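Local coordinates for protein HTP-2 (PDB 4TZM) that binds a closure motif of HTP-3 through its HORMA domain and probably takes part in the hierarchical assembly of the meiotic chromosome axis, at residues Ser15-Asp20 with Ile31-Asp36; Ser51-Gln56 with Arg176-Leu181; Asn58-Glu63 with Met77-Lys82. All blocks are in the same frame, centred on the assembly; numbering follows the deposited sequence.

Interaction 1 (Ser15-Asp20 with Ile31-Asp36)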
loop_
_atom_site.group_PDB
_atom_site.type_symbol
_atom_site.label_atom_id
_atom_site.label_comp_id
_atom_site.label_asym_id
_atom_site.label_seq_id
_atom_site.Cartn_x
_atom_site.Cartn_y
_atom_site.Cartn_z
ATOM N N SER A 15 -20.546 -19.824 -12.471
ATOM C CA SER A 15 -19.837 -18.609 -12.078
ATOM C C SER A 15 -18.566 -18.943 -11.303
ATOM O O SER A 15 -18.544 -19.870 -10.495
ATOM C CB SER A 15 -20.740 -17.700 -11.238
ATOM O OG SER A 15 -21.770 -17.124 -12.024
ATOM N N LYS A 16 -17.506 -18.186 -11.566
ATOM C CA LYS A 16 -16.252 -18.340 -10.839
ATOM C C LYS A 16 -15.887 -17.055 -10.108
ATOM O O LYS A 16 -15.922 -15.976 -10.698
ATOM C CB LYS A 16 -15.119 -18.731 -11.791
ATOM C CG LYS A 16 -14.946 -20.228 -11.993
ATOM C CD LYS A 16 -13.660 -20.529 -12.745
ATOM C CE LYS A 16 -13.371 -22.021 -12.780
ATOM N NZ LYS A 16 -12.079 -22.316 -13.463
ATOM N N ASP A 17 -15.531 -17.165 -8.830
ATOM C CA ASP A 17 -15.090 -15.992 -8.085
ATOM C C ASP A 17 -13.758 -15.511 -8.649
ATOM O O ASP A 17 -12.689 -15.815 -8.118
ATOM C CB ASP A 17 -14.952 -16.297 -6.596
ATOM C CG ASP A 17 -14.423 -15.114 -5.805
ATOM O OD1 ASP A 17 -14.661 -13.965 -6.227
ATOM O OD2 ASP A 17 -13.757 -15.333 -4.770
ATOM N N ALA A 18 -13.837 -14.762 -9.742
ATOM C CA ALA A 18 -12.663 -14.232 -10.413
ATOM C C ALA A 18 -13.057 -13.038 -11.262
ATOM O O ALA A 18 -14.202 -12.927 -11.699
ATOM C CB ALA A 18 -12.006 -15.303 -11.267
ATOM N N ILE A 19 -12.109 -12.141 -11.494
ATOM C CA ILE A 19 -12.385 -10.958 -12.292
ATOM C C ILE A 19 -12.148 -11.229 -13.774
ATOM O O ILE A 19 -11.059 -11.638 -14.179
ATOM C CB ILE A 19 -11.530 -9.765 -11.830
ATOM C CG1 ILE A 19 -12.022 -9.277 -10.465
ATOM C CG2 ILE A 19 -11.587 -8.631 -12.849
ATOM C CD1 ILE A 19 -10.987 -8.519 -9.672
ATOM N N ASP A 20 -13.186 -11.015 -14.576
ATOM C CA ASP A 20 -13.078 -11.166 -16.020
ATOM C C ASP A 20 -12.937 -9.792 -16.664
ATOM O O ASP A 20 -13.909 -9.221 -17.159
ATOM C CB ASP A 20 -14.294 -11.902 -16.584
ATOM C CG ASP A 20 -14.021 -12.521 -17.942
ATOM O OD1 ASP A 20 -12.883 -12.986 -18.165
ATOM O OD2 ASP A 20 -14.943 -12.543 -18.784
ATOM N N ILE A 31 -7.641 -13.842 -9.621
ATOM C CA ILE A 31 -8.142 -14.585 -8.472
ATOM C C ILE A 31 -7.327 -14.208 -7.239
ATOM O O ILE A 31 -6.099 -14.187 -7.286
ATOM C CB ILE A 31 -8.075 -16.108 -8.705
ATOM C CG1 ILE A 31 -8.892 -16.489 -9.943
ATOM C CG2 ILE A 31 -8.580 -16.862 -7.485
ATOM C CD1 ILE A 31 -8.978 -17.981 -10.191
ATOM N N VAL A 32 -8.013 -13.895 -6.144
ATOM C CA VAL A 32 -7.353 -13.451 -4.921
ATOM C C VAL A 32 -7.856 -14.206 -3.695
ATOM O O VAL A 32 -7.620 -13.784 -2.563
ATOM C CB VAL A 32 -7.564 -11.938 -4.684
ATOM C CG1 VAL A 32 -6.931 -11.125 -5.800
ATOM C CG2 VAL A 32 -9.054 -11.622 -4.561
ATOM N N SER A 33 -8.547 -15.321 -3.921
ATOM C CA SER A 33 -9.194 -16.058 -2.837
ATOM C C SER A 33 -8.245 -17.003 -2.092
ATOM O O SER A 33 -8.428 -17.256 -0.900
ATOM C CB SER A 33 -10.390 -16.844 -3.383
ATOM O OG SER A 33 -10.015 -17.625 -4.505
ATOM N N ASP A 34 -7.239 -17.521 -2.791
ATOM C CA ASP A 34 -6.278 -18.442 -2.187
ATOM C C ASP A 34 -5.103 -17.670 -1.568
ATOM O O ASP A 34 -4.815 -16.551 -1.988
ATOM C CB ASP A 34 -5.785 -19.454 -3.231
ATOM C CG ASP A 34 -4.994 -18.805 -4.340
ATOM O OD1 ASP A 34 -5.615 -18.352 -5.324
ATOM O OD2 ASP A 34 -3.752 -18.752 -4.229
ATOM N N PRO A 35 -4.432 -18.261 -0.559
ATOM C CA PRO A 35 -3.390 -17.577 0.226
ATOM C C PRO A 35 -2.264 -16.934 -0.586
ATOM O O PRO A 35 -1.877 -15.806 -0.283
ATOM C CB PRO A 35 -2.820 -18.700 1.095
ATOM C CG PRO A 35 -3.956 -19.652 1.261
ATOM C CD PRO A 35 -4.687 -19.624 -0.052
ATOM N N ASP A 36 -1.733 -17.642 -1.577
ATOM C CA ASP A 36 -0.632 -17.110 -2.369
ATOM C C ASP A 36 -1.068 -15.942 -3.251
ATOM O O ASP A 36 -0.371 -14.930 -3.337
ATOM C CB ASP A 36 -0.008 -18.213 -3.229
ATOM C CG ASP A 36 0.985 -19.064 -2.454
ATOM O OD1 ASP A 36 1.528 -18.569 -1.445
ATOM O OD2 ASP A 36 1.223 -20.224 -2.855
#

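Interaction 2 (Ser51-Gln56 with Arg176-Leu181)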
loop_
_atom_site.group_PDB
_atom_site.type_symbol
_atom_site.label_atom_id
_atom_site.label_comp_id
_atom_site.label_asym_id
_atom_site.label_seq_id
_atom_site.Cartn_x
_atom_site.Cartn_y
_atom_site.Cartn_z
ATOM N N SER A 51 2.940 4.156 -5.695
ATOM C CA SER A 51 3.301 4.845 -6.931
ATOM C C SER A 51 2.409 6.057 -7.135
ATOM O O SER A 51 2.884 7.146 -7.461
ATOM C CB SER A 51 3.189 3.917 -8.137
ATOM O OG SER A 51 4.235 2.968 -8.143
ATOM N N ALA A 52 1.108 5.850 -6.951
ATOM C CA ALA A 52 0.132 6.921 -7.066
ATOM C C ALA A 52 0.441 8.046 -6.084
ATOM O O ALA A 52 0.397 9.216 -6.447
ATOM C CB ALA A 52 -1.276 6.383 -6.840
ATOM N N VAL A 53 0.775 7.692 -4.846
ATOM C CA VAL A 53 1.081 8.702 -3.837
ATOM C C VAL A 53 2.320 9.510 -4.211
ATOM O O VAL A 53 2.300 10.741 -4.158
ATOM C CB VAL A 53 1.300 8.081 -2.448
ATOM C CG1 VAL A 53 1.701 9.161 -1.454
ATOM C CG2 VAL A 53 0.045 7.365 -1.983
ATOM N N LEU A 54 3.392 8.815 -4.590
ATOM C CA LEU A 54 4.629 9.479 -4.996
ATOM C C LEU A 54 4.396 10.454 -6.149
ATOM O O LEU A 54 4.894 11.578 -6.127
ATOM C CB LEU A 54 5.691 8.449 -5.390
ATOM C CG LEU A 54 6.356 7.630 -4.280
ATOM C CD1 LEU A 54 7.241 6.550 -4.879
ATOM C CD2 LEU A 54 7.163 8.522 -3.350
ATOM N N ARG A 55 3.628 10.032 -7.149
ATOM C CA ARG A 55 3.380 10.881 -8.311
ATOM C C ARG A 55 2.430 12.030 -7.977
ATOM O O ARG A 55 2.747 13.194 -8.215
ATOM C CB ARG A 55 2.818 10.055 -9.470
ATOM C CG ARG A 55 2.331 10.888 -10.650
ATOM C CD ARG A 55 3.474 11.592 -11.370
ATOM N NE ARG A 55 3.057 12.910 -11.838
ATOM C CZ ARG A 55 3.517 14.056 -11.347
ATOM N NH1 ARG A 55 4.434 14.050 -10.387
ATOM N NH2 ARG A 55 3.071 15.210 -11.825
ATOM N N GLN A 56 1.273 11.693 -7.413
ATOM C CA GLN A 56 0.215 12.672 -7.155
ATOM C C GLN A 56 0.645 13.769 -6.177
ATOM O O GLN A 56 0.187 14.906 -6.275
ATOM C CB GLN A 56 -1.039 11.959 -6.635
ATOM C CG GLN A 56 -2.332 12.348 -7.345
ATOM C CD GLN A 56 -2.313 12.034 -8.830
ATOM O OE1 GLN A 56 -1.906 10.948 -9.246
ATOM N NE2 GLN A 56 -2.754 12.989 -9.640
ATOM N N ARG A 176 -8.861 6.223 -6.447
ATOM C CA ARG A 176 -9.653 7.431 -6.644
ATOM C C ARG A 176 -9.495 8.376 -5.460
ATOM O O ARG A 176 -9.298 9.574 -5.640
ATOM C CB ARG A 176 -11.133 7.091 -6.853
ATOM C CG ARG A 176 -11.507 6.825 -8.304
ATOM C CD ARG A 176 -13.018 6.844 -8.504
ATOM N NE ARG A 176 -13.379 7.210 -9.872
ATOM C CZ ARG A 176 -13.664 6.337 -10.833
ATOM N NH1 ARG A 176 -13.640 5.035 -10.581
ATOM N NH2 ARG A 176 -13.979 6.767 -12.048
ATOM N N SER A 177 -9.571 7.834 -4.250
ATOM C CA SER A 177 -9.438 8.652 -3.049
ATOM C C SER A 177 -8.046 9.271 -2.945
ATOM O O SER A 177 -7.907 10.425 -2.553
ATOM C CB SER A 177 -9.749 7.826 -1.797
ATOM O OG SER A 177 -11.138 7.550 -1.702
ATOM N N VAL A 178 -7.018 8.506 -3.305
ATOM C CA VAL A 178 -5.656 9.027 -3.310
ATOM C C VAL A 178 -5.528 10.190 -4.289
ATOM O O VAL A 178 -5.077 11.277 -3.916
ATOM C CB VAL A 178 -4.624 7.932 -3.665
ATOM C CG1 VAL A 178 -3.292 8.556 -4.052
ATOM C CG2 VAL A 178 -4.444 6.982 -2.497
ATOM N N GLN A 179 -5.939 9.967 -5.533
ATOM C CA GLN A 179 -5.890 11.019 -6.544
ATOM C C GLN A 179 -6.711 12.235 -6.135
ATOM O O GLN A 179 -6.317 13.365 -6.398
ATOM C CB GLN A 179 -6.379 10.491 -7.891
ATOM C CG GLN A 179 -5.473 9.427 -8.483
ATOM C CD GLN A 179 -6.030 8.828 -9.753
ATOM O OE1 GLN A 179 -7.191 9.048 -10.098
ATOM N NE2 GLN A 179 -5.203 8.063 -10.460
ATOM N N PHE A 180 -7.846 12.007 -5.483
ATOM C CA PHE A 180 -8.682 13.118 -5.045
ATOM C C PHE A 180 -8.058 13.846 -3.853
ATOM O O PHE A 180 -8.021 15.077 -3.821
ATOM C CB PHE A 180 -10.088 12.636 -4.692
ATOM C CG PHE A 180 -10.922 13.677 -4.006
ATOM C CD1 PHE A 180 -11.468 14.730 -4.719
ATOM C CD2 PHE A 180 -11.152 13.606 -2.643
ATOM C CE1 PHE A 180 -12.230 15.692 -4.085
ATOM C CE2 PHE A 180 -11.913 14.565 -2.003
ATOM C CZ PHE A 180 -12.451 15.610 -2.724
ATOM N N LEU A 181 -7.570 13.080 -2.879
ATOM C CA LEU A 181 -6.913 13.630 -1.692
ATOM C C LEU A 181 -5.706 14.500 -2.042
ATOM O O LEU A 181 -5.569 15.625 -1.552
ATOM C CB LEU A 181 -6.466 12.500 -0.761
ATOM C CG LEU A 181 -5.595 12.849 0.448
ATOM C CD1 LEU A 181 -6.346 13.764 1.397
ATOM C CD2 LEU A 181 -5.136 11.586 1.165
#

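Interaction 3 (Asn58-Glu63 with Met77-Lys82)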
loop_
_atom_site.group_PDB
_atom_site.type_symbol
_atom_site.label_atom_id
_atom_site.label_comp_id
_atom_site.label_asym_id
_atom_site.label_seq_id
_atom_site.Cartn_x
_atom_site.Cartn_y
_atom_site.Cartn_z
ATOM N N ASN A 58 3.614 14.781 -6.116
ATOM C CA ASN A 58 4.714 15.414 -6.841
ATOM C C ASN A 58 6.055 15.221 -6.128
ATOM O O ASN A 58 6.936 16.076 -6.185
ATOM C CB ASN A 58 4.420 16.906 -7.061
ATOM C CG ASN A 58 5.278 17.520 -8.158
ATOM O OD1 ASN A 58 6.272 18.195 -7.883
ATOM N ND2 ASN A 58 4.896 17.286 -9.408
ATOM N N ILE A 59 6.193 14.085 -5.451
ATOM C CA ILE A 59 7.431 13.737 -4.771
ATOM C C ILE A 59 8.460 13.307 -5.808
ATOM O O ILE A 59 9.648 13.605 -5.688
ATOM C CB ILE A 59 7.202 12.622 -3.734
ATOM C CG1 ILE A 59 6.200 13.092 -2.676
ATOM C CG2 ILE A 59 8.507 12.205 -3.078
ATOM C CD1 ILE A 59 5.943 12.079 -1.569
ATOM N N LEU A 60 7.984 12.613 -6.837
ATOM C CA LEU A 60 8.802 12.274 -7.996
ATOM C C LEU A 60 8.131 12.773 -9.271
ATOM O O LEU A 60 6.915 12.638 -9.428
ATOM C CB LEU A 60 9.031 10.766 -8.078
ATOM C CG LEU A 60 9.915 10.134 -7.005
ATOM C CD1 LEU A 60 9.976 8.630 -7.202
ATOM C CD2 LEU A 60 11.309 10.740 -7.031
ATOM N N GLU A 61 8.923 13.346 -10.174
ATOM C CA GLU A 61 8.410 13.874 -11.439
ATOM C C GLU A 61 7.843 12.767 -12.321
ATOM O O GLU A 61 8.207 11.600 -12.172
ATOM C CB GLU A 61 9.509 14.624 -12.201
ATOM C CG GLU A 61 10.114 15.803 -11.454
ATOM C CD GLU A 61 11.228 15.388 -10.512
ATOM O OE1 GLU A 61 11.462 16.096 -9.511
ATOM O OE2 GLU A 61 11.877 14.356 -10.779
ATOM N N LYS A 62 6.971 13.146 -13.253
ATOM C CA LYS A 62 6.282 12.195 -14.128
ATOM C C LYS A 62 7.218 11.329 -14.981
ATOM O O LYS A 62 6.785 10.329 -15.553
ATOM C CB LYS A 62 5.311 12.945 -15.047
ATOM C CG LYS A 62 5.984 14.002 -15.909
ATOM C CD LYS A 62 5.044 14.550 -16.972
ATOM C CE LYS A 62 5.784 15.489 -17.913
ATOM N NZ LYS A 62 4.930 15.962 -19.039
ATOM N N GLU A 63 8.487 11.717 -15.072
ATOM C CA GLU A 63 9.480 10.952 -15.828
ATOM C C GLU A 63 9.746 9.579 -15.200
ATOM O O GLU A 63 10.064 8.610 -15.897
ATOM C CB GLU A 63 10.792 11.738 -15.937
ATOM C CG GLU A 63 10.936 12.575 -17.208
ATOM C CD GLU A 63 9.881 13.661 -17.334
ATOM O OE1 GLU A 63 9.220 13.728 -18.392
ATOM O OE2 GLU A 63 9.718 14.456 -16.385
ATOM N N MET A 77 -0.479 6.506 -12.370
ATOM C CA MET A 77 0.932 6.488 -12.738
ATOM C C MET A 77 1.705 5.499 -11.868
ATOM O O MET A 77 1.804 5.674 -10.655
ATOM C CB MET A 77 1.537 7.889 -12.615
ATOM C CG MET A 77 0.839 8.956 -13.453
ATOM S SD MET A 77 0.836 8.604 -15.226
ATOM C CE MET A 77 2.550 8.898 -15.650
ATOM N N THR A 78 2.245 4.454 -12.492
ATOM C CA THR A 78 3.054 3.460 -11.787
ATOM C C THR A 78 4.536 3.647 -12.091
ATOM O O THR A 78 4.900 4.001 -13.212
ATOM C CB THR A 78 2.654 2.020 -12.163
ATOM O OG1 THR A 78 2.851 1.819 -13.569
ATOM C CG2 THR A 78 1.197 1.756 -11.799
ATOM N N LEU A 79 5.385 3.403 -11.096
ATOM C CA LEU A 79 6.827 3.564 -11.258
ATOM C C LEU A 79 7.346 2.747 -12.442
ATOM O O LEU A 79 6.941 1.601 -12.639
ATOM C CB LEU A 79 7.554 3.169 -9.969
ATOM C CG LEU A 79 7.468 4.171 -8.811
ATOM C CD1 LEU A 79 7.825 3.507 -7.491
ATOM C CD2 LEU A 79 8.372 5.374 -9.065
ATOM N N SER A 80 8.225 3.351 -13.235
ATOM C CA SER A 80 8.729 2.717 -14.449
ATOM C C SER A 80 9.995 1.911 -14.174
ATOM O O SER A 80 10.906 2.386 -13.496
ATOM C CB SER A 80 9.000 3.768 -15.527
ATOM O OG SER A 80 9.443 3.161 -16.728
ATOM N N PHE A 81 10.044 0.693 -14.707
ATOM C CA PHE A 81 11.180 -0.196 -14.487
ATOM C C PHE A 81 12.337 0.103 -15.437
ATOM O O PHE A 81 13.419 -0.464 -15.299
ATOM C CB PHE A 81 10.748 -1.657 -14.634
ATOM C CG PHE A 81 9.906 -2.156 -13.494
ATOM C CD1 PHE A 81 10.499 -2.668 -12.350
ATOM C CD2 PHE A 81 8.521 -2.112 -13.561
ATOM C CE1 PHE A 81 9.728 -3.127 -11.294
ATOM C CE2 PHE A 81 7.748 -2.569 -12.512
ATOM C CZ PHE A 81 8.352 -3.077 -11.376
ATOM N N LYS A 82 12.102 0.991 -16.399
ATOM C CA LYS A 82 13.140 1.403 -17.340
ATOM C C LYS A 82 14.017 2.501 -16.739
ATOM O O LYS A 82 15.220 2.554 -16.991
ATOM C CB LYS A 82 12.519 1.874 -18.657
ATOM C CG LYS A 82 11.895 0.758 -19.486
ATOM C CD LYS A 82 11.054 1.318 -20.627
ATOM C CE LYS A 82 10.256 0.221 -21.322
ATOM N NZ LYS A 82 9.198 0.773 -22.216
#

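Interaction 1 (Ser15-Asp20 with Ile31-Asp36)
The carboxylate of D17 works on two neighbours at once. OD1 accepts a hydrogen bond from the backbone N of A164, at the start of helix 164-185, while OD2 of D17 rests 3.9 Å from CB of S33. The second approach is only a van der Waals touch; the clear hydrogen bond of D17 is the one to A164. With CG anti to the backbone N (chi1 177°), the carboxylate swings over to the S33 side of the chain. D17 is also the centre of an inverse gamma turn, closed by a short but weak bond of 2.6 Å from A18 N to K16 O.

Just past that turn, A18 and I31 bring their CA atoms to 4.9 Å, the nearest backbone approach of the two segments. CB of A18 presses on CG1 of I31 at 3.6 Å, and the CD1 methyl of I31 lies a little farther off, 4.2 Å from the same CB. The alanine methyl sits chiefly against the CG1 methylene, with CD1 at the margin. Next to the contact, I19 and S30 are joined by backbone hydrogen bonding, and D34 N-caps helix 35-56.

No hydrogen bond links 15-20 to 31-36 directly. Between the two segments the contact is van der Waals only; the polar ties run just beside it, from I19 to S30 and from D17 to A164 of helix 164-185.

Interaction 2 (Ser51-Gln56 with Arg176-Leu181)
Q56 and Q179 meet where two long helices of the HORMA domain, 35-56 and 164-185, run side by side. The short segments are nearly parallel, at 15°, with their axes 9.7 Å apart. Both belong to the helical layer that this Mad2-like fold packs on its sheet; V178 and S177 continue onto I232 of strand 228-235.

From its CB, which heads toward the partner helix, the Q56 chain leaves with chi1 at -131°, off the staggered positions, and then bends at chi2. CG comes down on the backbone of the other helix, 3.9 Å from CA of Q179. CD follows, 4.1 Å from CG of Q179, and OE1 of Q56 lies 4.0 Å from that same methylene. The amide therefore lies by the aliphatic part of Q179, and the two amide planes are turned 52° apart. No hydrogen bond joins them; NE2 of Q179 donates instead to the carbonyl O of S75, the first residue of strand 75-79. Q56 also touches C182 and T183, one turn on along its partner helix.

Deeper in, the interface is purely apolar. V178 points toward helix 35-56, its side chain set about at right angles to that of V53. The CG1 methyl of V178, anti to its own N, sits 4.1 Å from both CB of A52 and CG2 of V53.

Interaction 3 (Asn58-Glu63 with Met77-Lys82)
K62 and M77 mark the nearest backbone approach, and even there the CA atoms are 7.9 Å apart, with no hydrogen bond across. The chain leaves helix 35-56 at N58, whose positive phi (61°) belongs to a Schellman motif, passes through L60 and reaches a 3-10 segment at K62 and E63. Facing it is the end of strand 75-79 and the loop that follows.

Side chains bridge the gap. CD1 of L60 meets CD2 of L79 at 4.1 Å, the two leucines lying crosswise at about a right angle, branch end against branch end. Nearer the surface, the M77 chain curls back, all three torsions near -60°, which brings its CE methyl 4.5 Å from the carbonyl O of K62, a loose touch.

The leucine pair has company on several sides. Both L60 and L79 pack on I89 of helix 84-102 and on F65 of strand 65-69, the partner of 75-79 in a two-stranded antiparallel sheet. L60 also touches an apolar side chain of the bound HTP-3 peptide, so the contact joins this small hairpin, helix 84-102 and the end of helix 35-56 beside the closure motif.

In the fold
Interactions 1 and 2 use opposite ends of helix 35-56, with centres 26 Å apart: one is a surface contact at its entry, the other a buried one near its exit. Interaction 3 takes up the chain just after that exit and touches interaction 2. There L54 O lies 2.9 Å from I59 N, and S51 OG lies 3.2 Å from L79 N, both probable hydrogen bonds that tie the helix to loop and strand. None of the three has a hydrogen bond between its own two segments. Interaction 2 joins helix to helix in the interior, interaction 3 is partly buried beside the peptide, and interaction 1 has a carboxylate among its touching groups.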